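Local coordinates for protein putative adhesin (Parabacteroides distasonis, PDB 3LJY) that is a putative lipoprotein adhesin that probably takes part in cell adhesion, at residues A140-C154 and G160-Y174. Sequence-based numbering, arbitrary orientation.
Sequences ANMVVNHLEADKIEC and GSITIKKGNAKEGDY
Residues 140-154 and 160-174 belong to successive coils and run parallel, the axes of strands 141-144 and 161-164 4.7 Å apart at closest approach and the register holding from Ala140-Gly160 round the corner at Asp150 to Cys154-Tyr174. Inside the coil, Ile152 and Ile164 meet tip to tip, CD1 to CD1 at 3.8 Å. With CG1 of Ile152 anti to the backbone N (chi1 174°), its CG2 falls between that N and the carbonyl carbon and there meets Ala169 CB at 3.4 Å, while CG1 lies at the edge of the Tyr174 ring. On the outer side, Asn168 ND2 donates a nearly straight bond to the syn lone pair of Glu148 OE1 (2.7 Å, 165° at hydrogen). The other carboxylate oxygen, OE2, takes His146 NE2 on its anti side; Thr126 grips the ring's ND1, and Lys166 CE sits over one face, 3.8 Å from the centroid. Lys151 curls back to bridge Glu153 and Asp173, its NZ 2.9 Å from Asp173 OD2, met from above the carboxylate plane. Lys131 salt-bridges Glu153 and Ser193 hydrogen-bonds Asp173 OD1, carrying the row to both neighbouring coils. Parallel strands in register on successive right-handed coils mark a parallel beta-helix, consistent with the pectate-lyase-like clan.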
ATOM      1  N   ALA A 140      -9.766   0.374  -1.625  1.00 47.05           N
ATOM      2  CA  ALA A 140      -8.367   0.122  -1.956  1.00 45.15           C
ATOM      3  C   ALA A 140      -7.861  -1.165  -1.328  1.00 44.21           C
ATOM      4  O   ALA A 140      -8.382  -1.596  -0.308  1.00 43.90           O
ATOM      5  CB  ALA A 140      -7.511   1.305  -1.486  1.00 43.44           C
ATOM      6  N   ASN A 141      -6.867  -1.785  -1.951  1.00 44.46           N
ATOM      7  CA  ASN A 141      -6.283  -3.048  -1.485  1.00 43.83           C
ATOM      8  C   ASN A 141      -4.771  -2.922  -1.417  1.00 43.29           C
ATOM      9  O   ASN A 141      -4.195  -2.278  -2.252  1.00 43.72           O
ATOM     10  CB  ASN A 141      -6.630  -4.173  -2.467  1.00 43.69           C
ATOM     11  CG  ASN A 141      -8.045  -4.666  -2.317  1.00 44.76           C
ATOM     12  OD1 ASN A 141      -8.951  -4.285  -3.052  1.00 44.70           O
ATOM     13  ND2 ASN A 141      -8.242  -5.523  -1.347  1.00 48.44           N
HETATM   14  N   MSE A 142      -4.153  -3.520  -0.414  1.00 44.17           N
HETATM   15  CA  MSE A 142      -2.718  -3.704  -0.373  1.00 46.16           C
HETATM   16  C   MSE A 142      -2.376  -5.155  -0.145  1.00 45.43           C
HETATM   17  O   MSE A 142      -3.048  -5.842   0.635  1.00 44.65           O
HETATM   18  CB  MSE A 142      -2.104  -2.916   0.756  1.00 46.20           C
HETATM   19  CG  MSE A 142      -2.459  -1.478   0.673  1.00 52.16           C
HETATM   20 SE   MSE A 142      -1.231  -0.385   1.681  0.75 52.18          SE
HETATM   21  CE  MSE A 142      -2.166   1.289   1.526  1.00 43.22           C
ATOM     22  N   VAL A 143      -1.313  -5.606  -0.814  1.00 45.48           N
ATOM     23  CA  VAL A 143      -0.707  -6.920  -0.573  1.00 44.58           C
ATOM     24  C   VAL A 143       0.769  -6.750  -0.290  1.00 44.65           C
ATOM     25  O   VAL A 143       1.492  -6.219  -1.098  1.00 45.18           O
ATOM     26  CB  VAL A 143      -0.852  -7.859  -1.767  1.00 43.28           C
ATOM     27  CG1 VAL A 143      -0.224  -9.156  -1.434  1.00 40.33           C
ATOM     28  CG2 VAL A 143      -2.346  -8.056  -2.159  1.00 42.28           C
ATOM     29  N   VAL A 144       1.217  -7.201   0.877  1.00 47.67           N
ATOM     30  CA  VAL A 144       2.630  -7.136   1.282  1.00 45.13           C
ATOM     31  C   VAL A 144       3.145  -8.563   1.442  1.00 46.40           C
ATOM     32  O   VAL A 144       2.660  -9.275   2.319  1.00 46.27           O
ATOM     33  CB  VAL A 144       2.769  -6.376   2.641  1.00 45.99           C
ATOM     34  CG1 VAL A 144       4.221  -6.274   3.095  1.00 41.79           C
ATOM     35  CG2 VAL A 144       2.132  -4.986   2.553  1.00 44.07           C
ATOM     36  N   ASN A 145       4.120  -8.973   0.610  1.00 46.64           N
ATOM     37  CA  ASN A 145       4.602 -10.346   0.596  1.00 46.03           C
ATOM     38  C   ASN A 145       5.439 -10.682   1.834  1.00 46.53           C
ATOM     39  O   ASN A 145       5.285 -11.753   2.397  1.00 46.91           O
ATOM     40  CB  ASN A 145       5.394 -10.658  -0.691  1.00 44.79           C
ATOM     41  CG  ASN A 145       4.513 -10.726  -1.951  1.00 45.98           C
ATOM     42  OD1 ASN A 145       3.286 -10.669  -1.902  1.00 44.02           O
ATOM     43  ND2 ASN A 145       5.170 -10.820  -3.105  1.00 48.23           N
ATOM     44  N   HIS A 146       6.339  -9.791   2.248  1.00 47.05           N
ATOM     45  CA  HIS A 146       7.238 -10.119   3.341  1.00 46.34           C
ATOM     46  C   HIS A 146       7.727  -8.858   4.080  1.00 46.54           C
ATOM     47  O   HIS A 146       8.339  -7.983   3.491  1.00 48.41           O
ATOM     48  CB  HIS A 146       8.362 -10.967   2.780  1.00 45.17           C
ATOM     49  CG  HIS A 146       9.372 -11.436   3.792  1.00 45.59           C
ATOM     50  ND1 HIS A 146      10.663 -11.775   3.440  1.00 48.03           N
ATOM     51  CD2 HIS A 146       9.290 -11.617   5.130  1.00 47.49           C
ATOM     52  CE1 HIS A 146      11.324 -12.148   4.521  1.00 47.97           C
ATOM     53  NE2 HIS A 146      10.516 -12.053   5.560  1.00 44.90           N
ATOM     54  N   LEU A 147       7.422  -8.764   5.368  1.00 46.38           N
ATOM     55  CA  LEU A 147       7.819  -7.625   6.208  1.00 44.85           C
ATOM     56  C   LEU A 147       8.749  -8.078   7.353  1.00 44.79           C
ATOM     57  O   LEU A 147       8.546  -9.124   7.952  1.00 45.33           O
ATOM     58  CB  LEU A 147       6.560  -6.933   6.781  1.00 45.74           C
ATOM     59  CG  LEU A 147       6.812  -5.676   7.657  1.00 46.15           C
ATOM     60  CD1 LEU A 147       7.273  -4.459   6.825  1.00 37.75           C
ATOM     61  CD2 LEU A 147       5.619  -5.342   8.530  1.00 37.67           C
ATOM     62  N   GLU A 148       9.804  -7.318   7.601  1.00 44.30           N
ATOM     63  CA  GLU A 148      10.606  -7.467   8.818  1.00 44.51           C
ATOM     64  C   GLU A 148      10.753  -6.067   9.439  1.00 43.13           C
ATOM     65  O   GLU A 148      11.444  -5.208   8.914  1.00 41.78           O
ATOM     66  CB  GLU A 148      11.974  -8.109   8.551  1.00 44.73           C
ATOM     67  CG  GLU A 148      11.938  -9.476   7.847  1.00 48.23           C
ATOM     68  CD  GLU A 148      11.467 -10.682   8.719  1.00 50.03           C
ATOM     69  OE1 GLU A 148      11.488 -10.640   9.978  1.00 48.99           O
ATOM     70  OE2 GLU A 148      11.102 -11.716   8.108  1.00 52.18           O
ATOM     71  N   ALA A 149      10.031  -5.836  10.532  1.00 43.84           N
ATOM     72  CA  ALA A 149       9.818  -4.478  11.047  1.00 44.42           C
ATOM     73  C   ALA A 149       9.908  -4.407  12.557  1.00 43.95           C
ATOM     74  O   ALA A 149       9.738  -5.408  13.258  1.00 45.44           O
ATOM     75  CB  ALA A 149       8.438  -3.909  10.565  1.00 40.92           C
ATOM     76  N   ASP A 150      10.178  -3.209  13.056  1.00 44.76           N
ATOM     77  CA  ASP A 150      10.030  -2.923  14.473  1.00 45.62           C
ATOM     78  C   ASP A 150       8.551  -2.689  14.797  1.00 45.39           C
ATOM     79  O   ASP A 150       8.041  -3.172  15.810  1.00 44.70           O
ATOM     80  CB  ASP A 150      10.911  -1.720  14.869  1.00 46.07           C
ATOM     81  CG  ASP A 150      12.413  -2.051  14.821  1.00 52.23           C
ATOM     82  OD1 ASP A 150      12.763  -3.104  15.392  1.00 58.33           O
ATOM     83  OD2 ASP A 150      13.248  -1.290  14.240  1.00 54.10           O
ATOM     84  N   LYS A 151       7.869  -1.951  13.922  1.00 46.46           N
ATOM     85  CA  LYS A 151       6.475  -1.551  14.125  1.00 46.14           C
ATOM     86  C   LYS A 151       5.689  -1.630  12.842  1.00 45.64           C
ATOM     87  O   LYS A 151       6.163  -1.222  11.778  1.00 45.65           O
ATOM     88  CB  LYS A 151       6.421  -0.127  14.680  1.00 47.14           C
ATOM     89  CG  LYS A 151       5.021   0.469  14.919  1.00 51.35           C
ATOM     90  CD  LYS A 151       4.121  -0.386  15.841  1.00 50.76           C
ATOM     91  CE  LYS A 151       3.252   0.454  16.760  1.00 52.66           C
ATOM     92  NZ  LYS A 151       2.168   1.139  16.037  1.00 56.53           N
ATOM     93  N   ILE A 152       4.493  -2.220  12.944  1.00 46.05           N
ATOM     94  CA  ILE A 152       3.490  -2.271  11.868  1.00 44.83           C
ATOM     95  C   ILE A 152       2.232  -1.530  12.338  1.00 44.91           C
ATOM     96  O   ILE A 152       1.758  -1.723  13.462  1.00 42.67           O
ATOM     97  CB  ILE A 152       3.125  -3.737  11.463  1.00 46.29           C
ATOM     98  CG1 ILE A 152       1.949  -3.782  10.435  1.00 47.80           C
ATOM     99  CG2 ILE A 152       2.786  -4.577  12.683  1.00 44.61           C
ATOM    100  CD1 ILE A 152       2.296  -3.208   9.040  1.00 41.61           C
ATOM    101  N   GLU A 153       1.759  -0.619  11.503  1.00 45.74           N
ATOM    102  CA  GLU A 153       0.478   0.042  11.687  1.00 47.48           C
ATOM    103  C   GLU A 153      -0.402  -0.178  10.461  1.00 46.91           C
ATOM    104  O   GLU A 153       0.049   0.068   9.346  1.00 47.07           O
ATOM    105  CB  GLU A 153       0.688   1.524  11.882  1.00 48.51           C
ATOM    106  CG  GLU A 153       1.145   1.853  13.256  1.00 54.76           C
ATOM    107  CD  GLU A 153       1.239   3.344  13.505  1.00 60.58           C
ATOM    108  OE1 GLU A 153       0.493   4.112  12.825  1.00 67.27           O
ATOM    109  OE2 GLU A 153       2.064   3.736  14.391  1.00 65.53           O
ATOM    110  N   CYS A 154      -1.605  -0.703  10.683  1.00 47.81           N
ATOM    111  CA  CYS A 154      -2.600  -0.946   9.642  1.00 50.07           C
ATOM    112  C   CYS A 154      -3.933  -0.326   9.955  1.00 50.18           C
ATOM    113  O   CYS A 154      -4.538  -0.654  10.961  1.00 49.95           O
ATOM    114  CB  CYS A 154      -2.919  -2.410   9.539  1.00 52.32           C
ATOM    115  SG  CYS A 154      -1.711  -3.292   8.718  1.00 53.26           S
ATOM    116  N   GLY A 160     -11.967  -2.098   1.672  1.00 57.14           N
ATOM    117  CA  GLY A 160     -10.836  -2.856   1.159  1.00 56.71           C
ATOM    118  C   GLY A 160     -10.114  -3.685   2.195  1.00 55.11           C
ATOM    119  O   GLY A 160     -10.626  -3.933   3.271  1.00 54.66           O
ATOM    120  N   SER A 161      -8.903  -4.084   1.839  1.00 54.03           N
ATOM    121  CA  SER A 161      -8.223  -5.204   2.443  1.00 51.67           C
ATOM    122  C   SER A 161      -6.733  -4.905   2.502  1.00 49.32           C
ATOM    123  O   SER A 161      -6.184  -4.305   1.588  1.00 49.18           O
ATOM    124  CB  SER A 161      -8.483  -6.400   1.517  1.00 52.37           C
ATOM    125  OG  SER A 161      -8.156  -7.665   2.043  1.00 59.16           O
ATOM    126  N   ILE A 162      -6.090  -5.289   3.594  1.00 47.18           N
ATOM    127  CA  ILE A 162      -4.657  -5.350   3.658  1.00 45.60           C
ATOM    128  C   ILE A 162      -4.271  -6.803   3.893  1.00 45.13           C
ATOM    129  O   ILE A 162      -4.739  -7.396   4.862  1.00 45.38           O
ATOM    130  CB  ILE A 162      -4.086  -4.437   4.787  1.00 46.86           C
ATOM    131  CG1 ILE A 162      -4.299  -2.937   4.424  1.00 47.44           C
ATOM    132  CG2 ILE A 162      -2.639  -4.728   5.010  1.00 43.77           C
ATOM    133  CD1 ILE A 162      -4.210  -1.940   5.602  1.00 45.14           C
ATOM    134  N   THR A 163      -3.418  -7.377   3.013  1.00 44.77           N
ATOM    135  CA  THR A 163      -2.824  -8.714   3.234  1.00 43.35           C
ATOM    136  C   THR A 163      -1.337  -8.586   3.538  1.00 43.58           C
ATOM    137  O   THR A 163      -0.649  -7.870   2.851  1.00 46.63           O
ATOM    138  CB  THR A 163      -3.025  -9.623   2.017  1.00 41.49           C
ATOM    139  OG1 THR A 163      -4.419  -9.784   1.765  1.00 42.53           O
ATOM    140  CG2 THR A 163      -2.387 -10.994   2.235  1.00 40.80           C
ATOM    141  N   ILE A 164      -0.858  -9.222   4.598  1.00 44.59           N
ATOM    142  CA  ILE A 164       0.574  -9.329   4.865  1.00 45.02           C
ATOM    143  C   ILE A 164       0.855 -10.814   5.050  1.00 46.58           C
ATOM    144  O   ILE A 164       0.366 -11.428   6.016  1.00 44.82           O
ATOM    145  CB  ILE A 164       1.082  -8.552   6.120  1.00 45.44           C
ATOM    146  CG1 ILE A 164       0.601  -7.094   6.124  1.00 44.89           C
ATOM    147  CG2 ILE A 164       2.631  -8.599   6.177  1.00 41.97           C
ATOM    148  CD1 ILE A 164       0.935  -6.344   7.409  1.00 44.03           C
ATOM    149  N   LYS A 165       1.630 -11.369   4.110  1.00 46.34           N
ATOM    150  CA  LYS A 165       1.693 -12.798   3.897  1.00 46.07           C
ATOM    151  C   LYS A 165       2.671 -13.486   4.819  1.00 47.07           C
ATOM    152  O   LYS A 165       2.483 -14.652   5.151  1.00 48.08           O
ATOM    153  CB  LYS A 165       2.100 -13.081   2.470  1.00 45.43           C
ATOM    154  CG  LYS A 165       1.037 -12.761   1.479  1.00 47.60           C
ATOM    155  CD  LYS A 165       1.473 -13.168   0.059  1.00 45.79           C
ATOM    156  CE  LYS A 165       0.446 -12.698  -0.985  1.00 46.19           C
ATOM    157  NZ  LYS A 165       0.906 -12.886  -2.387  1.00 47.58           N
ATOM    158  N   LYS A 166       3.736 -12.791   5.196  1.00 48.02           N
ATOM    159  CA  LYS A 166       4.729 -13.386   6.045  1.00 50.66           C
ATOM    160  C   LYS A 166       5.689 -12.376   6.660  1.00 47.34           C
ATOM    161  O   LYS A 166       5.798 -11.256   6.211  1.00 44.45           O
ATOM    162  CB  LYS A 166       5.486 -14.496   5.287  1.00 50.67           C
ATOM    163  CG  LYS A 166       6.776 -14.107   4.655  1.00 57.07           C
ATOM    164  CD  LYS A 166       7.463 -15.320   3.949  1.00 57.39           C
ATOM    165  CE  LYS A 166       8.552 -14.836   3.001  1.00 62.24           C
ATOM    166  NZ  LYS A 166       9.146 -15.894   2.075  1.00 66.29           N
ATOM    167  N   GLY A 167       6.390 -12.815   7.696  1.00 46.88           N
ATOM    168  CA  GLY A 167       7.420 -12.003   8.333  1.00 45.99           C
ATOM    169  C   GLY A 167       7.256 -11.795   9.824  1.00 44.65           C
ATOM    170  O   GLY A 167       6.602 -12.584  10.517  1.00 45.80           O
ATOM    171  N   ASN A 168       7.888 -10.733  10.314  1.00 44.02           N
ATOM    172  CA  ASN A 168       7.874 -10.384  11.728  1.00 43.67           C
ATOM    173  C   ASN A 168       7.705  -8.879  11.898  1.00 43.87           C
ATOM    174  O   ASN A 168       8.237  -8.109  11.122  1.00 42.75           O
ATOM    175  CB  ASN A 168       9.184 -10.783  12.432  1.00 44.62           C
ATOM    176  CG  ASN A 168       9.490 -12.272  12.346  1.00 45.15           C
ATOM    177  OD1 ASN A 168       9.027 -13.085  13.164  1.00 46.03           O
ATOM    178  ND2 ASN A 168      10.291 -12.633  11.361  1.00 43.19           N
ATOM    179  N   ALA A 169       6.955  -8.473  12.924  1.00 44.31           N
ATOM    180  CA  ALA A 169       6.937  -7.071  13.405  1.00 45.57           C
ATOM    181  C   ALA A 169       6.976  -7.101  14.909  1.00 45.41           C
ATOM    182  O   ALA A 169       6.142  -7.744  15.503  1.00 48.76           O
ATOM    183  CB  ALA A 169       5.658  -6.301  12.924  1.00 40.99           C
ATOM    184  N   LYS A 170       7.900  -6.395  15.541  1.00 46.53           N
ATOM    185  CA  LYS A 170       7.990  -6.438  17.008  1.00 47.75           C
ATOM    186  C   LYS A 170       6.721  -5.943  17.747  1.00 46.96           C
ATOM    187  O   LYS A 170       6.364  -6.467  18.810  1.00 46.42           O
ATOM    188  CB  LYS A 170       9.180  -5.624  17.485  1.00 46.35           C
ATOM    189  CG  LYS A 170      10.470  -6.271  17.253  1.00 49.92           C
ATOM    190  CD  LYS A 170      11.599  -5.398  17.742  1.00 52.94           C
ATOM    191  CE  LYS A 170      12.892  -5.735  16.994  1.00 56.94           C
ATOM    192  NZ  LYS A 170      13.218  -7.203  17.015  1.00 59.75           N
ATOM    193  N   GLU A 171       6.089  -4.912  17.201  1.00 46.30           N
ATOM    194  CA  GLU A 171       4.854  -4.357  17.748  1.00 47.75           C
ATOM    195  C   GLU A 171       3.894  -4.068  16.617  1.00 45.31           C
ATOM    196  O   GLU A 171       4.321  -3.817  15.504  1.00 43.02           O
ATOM    197  CB  GLU A 171       5.109  -3.054  18.490  1.00 48.88           C
ATOM    198  CG  GLU A 171       6.086  -3.164  19.604  1.00 54.13           C
ATOM    199  CD  GLU A 171       6.078  -1.956  20.516  1.00 59.65           C
ATOM    200  OE1 GLU A 171       5.486  -0.899  20.164  1.00 64.41           O
ATOM    201  OE2 GLU A 171       6.664  -2.082  21.610  1.00 67.05           O
ATOM    202  N   GLY A 172       2.602  -4.059  16.913  1.00 45.04           N
ATOM    203  CA  GLY A 172       1.583  -3.826  15.895  1.00 45.36           C
ATOM    204  C   GLY A 172       0.351  -3.156  16.434  1.00 45.03           C
ATOM    205  O   GLY A 172      -0.052  -3.460  17.509  1.00 44.23           O
ATOM    206  N   ASP A 173      -0.211  -2.230  15.657  0.50 46.70           N
ATOM    207  CA  ASP A 173      -1.488  -1.578  15.938  0.50 47.58           C
ATOM    208  C   ASP A 173      -2.353  -1.727  14.688  0.50 47.46           C
ATOM    209  O   ASP A 173      -2.072  -1.093  13.667  0.50 47.18           O
ATOM    210  CB  ASP A 173      -1.288  -0.078  16.258  0.50 48.89           C
ATOM    211  CG  ASP A 173      -0.785   0.182  17.688  0.50 50.84           C
ATOM    212  OD1 ASP A 173      -1.078  -0.624  18.594  0.50 52.22           O
ATOM    213  OD2 ASP A 173      -0.094   1.207  17.908  0.50 53.61           O
ATOM    214  N   TYR A 174      -3.385  -2.572  14.752  1.00 46.95           N
ATOM    215  CA  TYR A 174      -4.290  -2.760  13.628  1.00 46.02           C
ATOM    216  C   TYR A 174      -5.640  -2.142  13.951  1.00 44.65           C
ATOM    217  O   TYR A 174      -6.154  -2.307  15.030  1.00 45.07           O
ATOM    218  CB  TYR A 174      -4.537  -4.236  13.332  1.00 47.01           C
ATOM    219  CG  TYR A 174      -3.384  -5.145  12.962  1.00 44.68           C
ATOM    220  CD1 TYR A 174      -2.112  -4.671  12.630  1.00 47.92           C
ATOM    221  CD2 TYR A 174      -3.603  -6.520  12.916  1.00 46.09           C
ATOM    222  CE1 TYR A 174      -1.057  -5.582  12.279  1.00 45.58           C
ATOM    223  CE2 TYR A 174      -2.597  -7.412  12.582  1.00 47.12           C
ATOM    224  CZ  TYR A 174      -1.328  -6.950  12.258  1.00 46.50           C
ATOM    225  OH  TYR A 174      -0.389  -7.902  11.958  1.00 44.84           O
TER
HETATM  226  O   HOH W   1      -5.636  -7.730   0.492  1.00 55.33           O